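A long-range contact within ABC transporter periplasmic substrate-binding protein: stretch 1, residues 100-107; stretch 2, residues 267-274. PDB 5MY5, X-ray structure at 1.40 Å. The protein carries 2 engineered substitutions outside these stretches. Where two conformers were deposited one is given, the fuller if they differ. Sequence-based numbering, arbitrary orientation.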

ATOM      1  N   THR A 100     -11.993   2.622 -10.124  1.00 17.21           N
ATOM      2  CA  THR A 100     -11.437   3.922 -10.503  1.00 18.78           C
ATOM      3  C   THR A 100     -10.119   4.110  -9.778  1.00 16.98           C
ATOM      4  O   THR A 100     -10.098   4.269  -8.564  1.00 15.94           O
ATOM      5  CB  THR A 100     -12.435   5.091 -10.187  1.00 19.38           C
ATOM      6  OG1 THR A 100     -13.638   4.882 -10.945  1.00 20.09           O
ATOM      7  CG2 THR A 100     -11.905   6.379 -10.555  1.00 20.67           C
ATOM      8  N   GLN A 101      -9.057   4.229 -10.537  1.00 17.60           N
ATOM      9  CA  GLN A 101      -7.756   4.467  -9.942  0.50 20.13           C
ATOM     10  C   GLN A 101      -7.654   5.890  -9.482  1.00 19.71           C
ATOM     11  O   GLN A 101      -8.132   6.821 -10.175  1.00 19.70           O
ATOM     12  CB  GLN A 101      -6.641   4.132 -10.935  0.50 21.96           C
ATOM     13  CG  GLN A 101      -6.366   2.623 -11.004  0.50 24.58           C
ATOM     14  CD  GLN A 101      -7.394   1.848 -11.809  0.50 26.46           C
ATOM     15  OE1 GLN A 101      -7.546   2.073 -13.021  0.50 30.74           O
ATOM     16  NE2 GLN A 101      -8.062   0.896 -11.175  0.50 22.08           N
ATOM     17  N   LEU A 102      -7.043   6.105  -8.350  1.00 17.64           N
ATOM     18  CA  LEU A 102      -7.043   7.421  -7.615  1.00 17.64           C
ATOM     19  C   LEU A 102      -5.649   7.940  -7.245  1.00 18.28           C
ATOM     20  O   LEU A 102      -5.282   9.111  -7.538  1.00 18.98           O
ATOM     21  CB  LEU A 102      -8.010   7.451  -6.451  1.00 17.74           C
ATOM     22  CG  LEU A 102      -9.463   7.285  -6.779  1.00 16.27           C
ATOM     23  CD1 LEU A 102     -10.291   7.069  -5.509  1.00 16.48           C
ATOM     24  CD2 LEU A 102      -9.970   8.552  -7.536  1.00 19.20           C
ATOM     25  N   MET A 103      -4.785   7.109  -6.668  1.00 16.92           N
ATOM     26  CA  MET A 103      -3.465   7.435  -6.258  1.00 17.78           C
ATOM     27  C   MET A 103      -2.673   6.175  -5.953  1.00 18.68           C
ATOM     28  O   MET A 103      -3.259   5.128  -5.869  1.00 17.88           O
ATOM     29  CB  MET A 103      -3.431   8.274  -5.006  1.00 18.34           C
ATOM     30  CG  MET A 103      -3.979   7.708  -3.767  1.00 19.82           C
ATOM     31  SD  MET A 103      -5.747   7.468  -3.560  1.00 20.94           S
ATOM     32  CE  MET A 103      -5.756   6.994  -1.875  1.00 22.56           C
ATOM     33  N   TYR A 104      -1.381   6.329  -5.820  1.00 17.30           N
ATOM     34  CA  TYR A 104      -0.581   5.210  -5.284  1.00 17.00           C
ATOM     35  C   TYR A 104       0.341   5.654  -4.181  1.00 18.66           C
ATOM     36  O   TYR A 104       0.851   6.783  -4.248  1.00 19.91           O
ATOM     37  CB  TYR A 104       0.218   4.510  -6.370  1.00 17.52           C
ATOM     38  CG  TYR A 104       1.188   5.392  -7.207  1.00 19.10           C
ATOM     39  CD1 TYR A 104       2.518   5.497  -6.859  1.00 23.15           C
ATOM     40  CD2 TYR A 104       0.786   6.030  -8.388  1.00 23.38           C
ATOM     41  CE1 TYR A 104       3.426   6.241  -7.584  1.00 23.93           C
ATOM     42  CE2 TYR A 104       1.730   6.705  -9.171  1.00 28.00           C
ATOM     43  CZ  TYR A 104       3.032   6.826  -8.719  1.00 28.71           C
ATOM     44  OH  TYR A 104       3.982   7.545  -9.383  1.00 30.73           O
ATOM     45  N   ASN A 105       0.611   4.822  -3.195  1.00 17.14           N
ATOM     46  CA  ASN A 105       1.799   4.933  -2.364  1.00 18.43           C
ATOM     47  C   ASN A 105       2.810   3.872  -2.888  1.00 16.74           C
ATOM     48  O   ASN A 105       2.646   3.378  -3.996  1.00 18.19           O
ATOM     49  CB  ASN A 105       1.523   4.916  -0.860  1.00 18.80           C
ATOM     50  CG  ASN A 105       0.733   3.691  -0.392  1.00 25.04           C
ATOM     51  OD1 ASN A 105       0.436   2.817  -1.191  1.00 22.92           O
ATOM     52  ND2 ASN A 105       0.332   3.650   0.891  1.00 24.85           N
ATOM     53  N   ASP A 106       3.922   3.785  -2.241  1.00 19.77           N
ATOM     54  CA  ASP A 106       4.936   2.921  -2.790  1.00 18.94           C
ATOM     55  C   ASP A 106       5.725   2.198  -1.743  1.00 19.01           C
ATOM     56  O   ASP A 106       5.707   2.479  -0.587  1.00 18.74           O
ATOM     57  CB  ASP A 106       5.855   3.658  -3.777  1.00 20.16           C
ATOM     58  CG  ASP A 106       6.742   4.696  -3.111  1.00 22.16           C
ATOM     59  OD1 ASP A 106       6.500   5.166  -1.970  1.00 21.56           O
ATOM     60  OD2 ASP A 106       7.721   5.146  -3.786  1.00 21.96           O
ATOM     61  N   PHE A 107       6.467   1.214  -2.239  1.00 18.13           N
ATOM     62  CA  PHE A 107       7.393   0.437  -1.464  1.00 16.26           C
ATOM     63  C   PHE A 107       8.820   0.805  -1.823  1.00 14.43           C
ATOM     64  O   PHE A 107       9.029   1.209  -2.905  1.00 19.38           O
ATOM     65  CB  PHE A 107       7.154  -1.091  -1.711  1.00 16.70           C
ATOM     66  CG  PHE A 107       5.815  -1.582  -1.188  1.00 17.07           C
ATOM     67  CD1 PHE A 107       5.687  -1.985   0.070  1.00 16.99           C
ATOM     68  CD2 PHE A 107       4.728  -1.657  -2.084  1.00 18.72           C
ATOM     69  CE1 PHE A 107       4.403  -2.444   0.550  1.00 18.88           C
ATOM     70  CE2 PHE A 107       3.500  -2.159  -1.645  1.00 19.48           C
ATOM     71  CZ  PHE A 107       3.358  -2.486  -0.337  1.00 18.91           C
ATOM     72  N   ALA A 267       6.230  13.336   1.704  1.00 18.98           N
ATOM     73  CA  ALA A 267       5.218  12.926   0.707  1.00 20.58           C
ATOM     74  C   ALA A 267       4.984  11.391   0.809  1.00 20.77           C
ATOM     75  O   ALA A 267       5.934  10.637   1.150  1.00 21.15           O
ATOM     76  CB  ALA A 267       5.699  13.215  -0.706  1.00 23.67           C
ATOM     77  N   LEU A 268       3.728  10.972   0.559  1.00 19.92           N
ATOM     78  CA  LEU A 268       3.401   9.550   0.626  1.00 19.98           C
ATOM     79  C   LEU A 268       2.632   9.074  -0.573  1.00 20.85           C
ATOM     80  O   LEU A 268       2.896   7.943  -1.080  1.00 20.44           O
ATOM     81  CB  LEU A 268       2.713   9.309   1.962  1.00 21.98           C
ATOM     82  CG  LEU A 268       2.488   7.927   2.508  1.00 26.21           C
ATOM     83  CD1 LEU A 268       3.825   7.363   2.954  1.00 27.26           C
ATOM     84  CD2 LEU A 268       1.573   8.006   3.677  1.00 25.46           C
ATOM     85  N   PHE A 269       1.667   9.843  -1.064  1.00 19.97           N
ATOM     86  CA  PHE A 269       0.823   9.444  -2.197  1.00 21.29           C
ATOM     87  C   PHE A 269       1.054  10.271  -3.444  1.00 22.49           C
ATOM     88  O   PHE A 269       1.151  11.502  -3.302  1.00 23.57           O
ATOM     89  CB  PHE A 269      -0.621   9.594  -1.783  1.00 18.73           C
ATOM     90  CG  PHE A 269      -1.061   8.708  -0.660  1.00 19.55           C
ATOM     91  CD1 PHE A 269      -1.453   7.337  -0.872  1.00 20.34           C
ATOM     92  CD2 PHE A 269      -1.083   9.171   0.631  1.00 21.86           C
ATOM     93  CE1 PHE A 269      -1.915   6.557   0.186  1.00 21.12           C
ATOM     94  CE2 PHE A 269      -1.558   8.409   1.635  1.00 22.34           C
ATOM     95  CZ  PHE A 269      -1.898   7.103   1.460  1.00 22.13           C
ATOM     96  N   THR A 270       1.100   9.675  -4.626  1.00 20.70           N
ATOM     97  CA  THR A 270       1.111  10.312  -5.887  1.00 19.97           C
ATOM     98  C   THR A 270      -0.334  10.156  -6.436  1.00 20.89           C
ATOM     99  O   THR A 270      -0.746   9.047  -6.762  1.00 18.98           O
ATOM    100  CB  THR A 270       2.166   9.709  -6.822  1.00 20.71           C
ATOM    101  OG1 THR A 270       3.429   9.779  -6.198  1.00 25.75           O
ATOM    102  CG2 THR A 270       2.172  10.376  -8.123  1.00 24.43           C
ATOM    103  N   PRO A 271      -1.084  11.263  -6.622  1.00 18.77           N
ATOM    104  CA  PRO A 271      -2.326  11.190  -7.374  1.00 19.08           C
ATOM    105  C   PRO A 271      -2.176  10.774  -8.799  1.00 19.78           C
ATOM    106  O   PRO A 271      -1.207  11.192  -9.434  1.00 23.21           O
ATOM    107  CB  PRO A 271      -2.884  12.618  -7.278  1.00 19.37           C
ATOM    108  CG  PRO A 271      -1.709  13.437  -7.066  1.00 21.39           C
ATOM    109  CD  PRO A 271      -0.606  12.644  -6.439  1.00 18.94           C
ATOM    110  N   ASN A 272      -3.086   9.962  -9.316  1.00 19.30           N
ATOM    111  CA  ASN A 272      -3.022   9.491 -10.672  1.00 20.41           C
ATOM    112  C   ASN A 272      -4.337   9.139 -11.296  1.00 21.40           C
ATOM    113  O   ASN A 272      -4.411   8.315 -12.175  1.00 24.64           O
ATOM    114  CB  ASN A 272      -1.933   8.385 -10.835  1.00 21.26           C
ATOM    115  CG  ASN A 272      -2.347   7.033 -10.298  1.00 20.00           C
ATOM    116  OD1 ASN A 272      -3.247   6.907  -9.424  1.00 21.90           O
ATOM    117  ND2 ASN A 272      -1.716   6.015 -10.811  1.00 24.68           N
ATOM    118  N   ALA A 273      -5.408   9.810 -10.842  1.00 21.11           N
ATOM    119  CA  ALA A 273      -6.704   9.644 -11.474  1.00 25.44           C
ATOM    120  C   ALA A 273      -6.573   9.956 -12.980  1.00 29.34           C
ATOM    121  O   ALA A 273      -5.751  10.797 -13.370  1.00 27.89           O
ATOM    122  CB  ALA A 273      -7.767  10.477 -10.770  1.00 24.26           C
ATOM    123  N   GLU A 274      -7.273   9.195 -13.827  1.00 31.14           N
ATOM    124  CA  GLU A 274      -7.251   9.450 -15.292  1.00 43.97           C
ATOM    125  C   GLU A 274      -7.932  10.775 -15.620  1.00 47.95           C
ATOM    126  O   GLU A 274      -8.837  11.194 -14.911  1.00 51.77           O
ATOM    127  CB  GLU A 274      -7.952   8.321 -16.054  1.00 46.29           C
ATOM    128  CG  GLU A 274      -7.197   6.993 -16.044  1.00 52.12           C
ATOM    129  CD  GLU A 274      -5.852   7.063 -16.758  1.00 53.61           C
ATOM    130  OE1 GLU A 274      -5.669   7.978 -17.592  1.00 65.21           O
ATOM    131  OE2 GLU A 274      -4.987   6.193 -16.500  1.00 55.95           O
ATOM    132  OXT GLU A 274      -7.628  11.477 -16.596  1.00 55.61           O
TER
HETATM  133  O   HOH W   1      -9.123   7.391 -12.690  1.00 26.60           O
HETATM  134  O   HOH W   2       4.518   5.924  -0.096  1.00 22.88           O

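What holds the two backbones together? The stretches run antiparallel, and Y104 and T270 form a hydrogen-bonded pair: Y104 N donates to T270 O and T270 N to Y104 O, both at 2.9 Å. Two residues along, N272 N donates to L102 O at 3.0 Å, almost perfectly straight at 177°. M103 and P271 sit between these links as a non-hydrogen-bonded pair, which suits proline, since its nitrogen has no proton to give.

How does the pairing end? Water takes over on both sides. Water 1 donates to Q101 O and accepts from E274 N, each at 2.8 Å; water 2 accepts from D106 N at 3.1 Å and donates to L268 O at 2.8 Å. Each spans a gap too wide for a direct bond: Q101 O and E274 N lie 4.4 Å apart, as do D106 N and L268 O.

Which side chains pack across the contact? T270 CB lies over one face of the Y104 ring, 3.8 Å from its centroid, in a CH-pi contact, while N272 ND2 approaches the ring edge, 3.5 Å from Y104 CD2. M103 and P271 point to the other face of the sheet. There M103 CG meets F269 CD1 at 3.9 Å, an apolar contact between two buried residues.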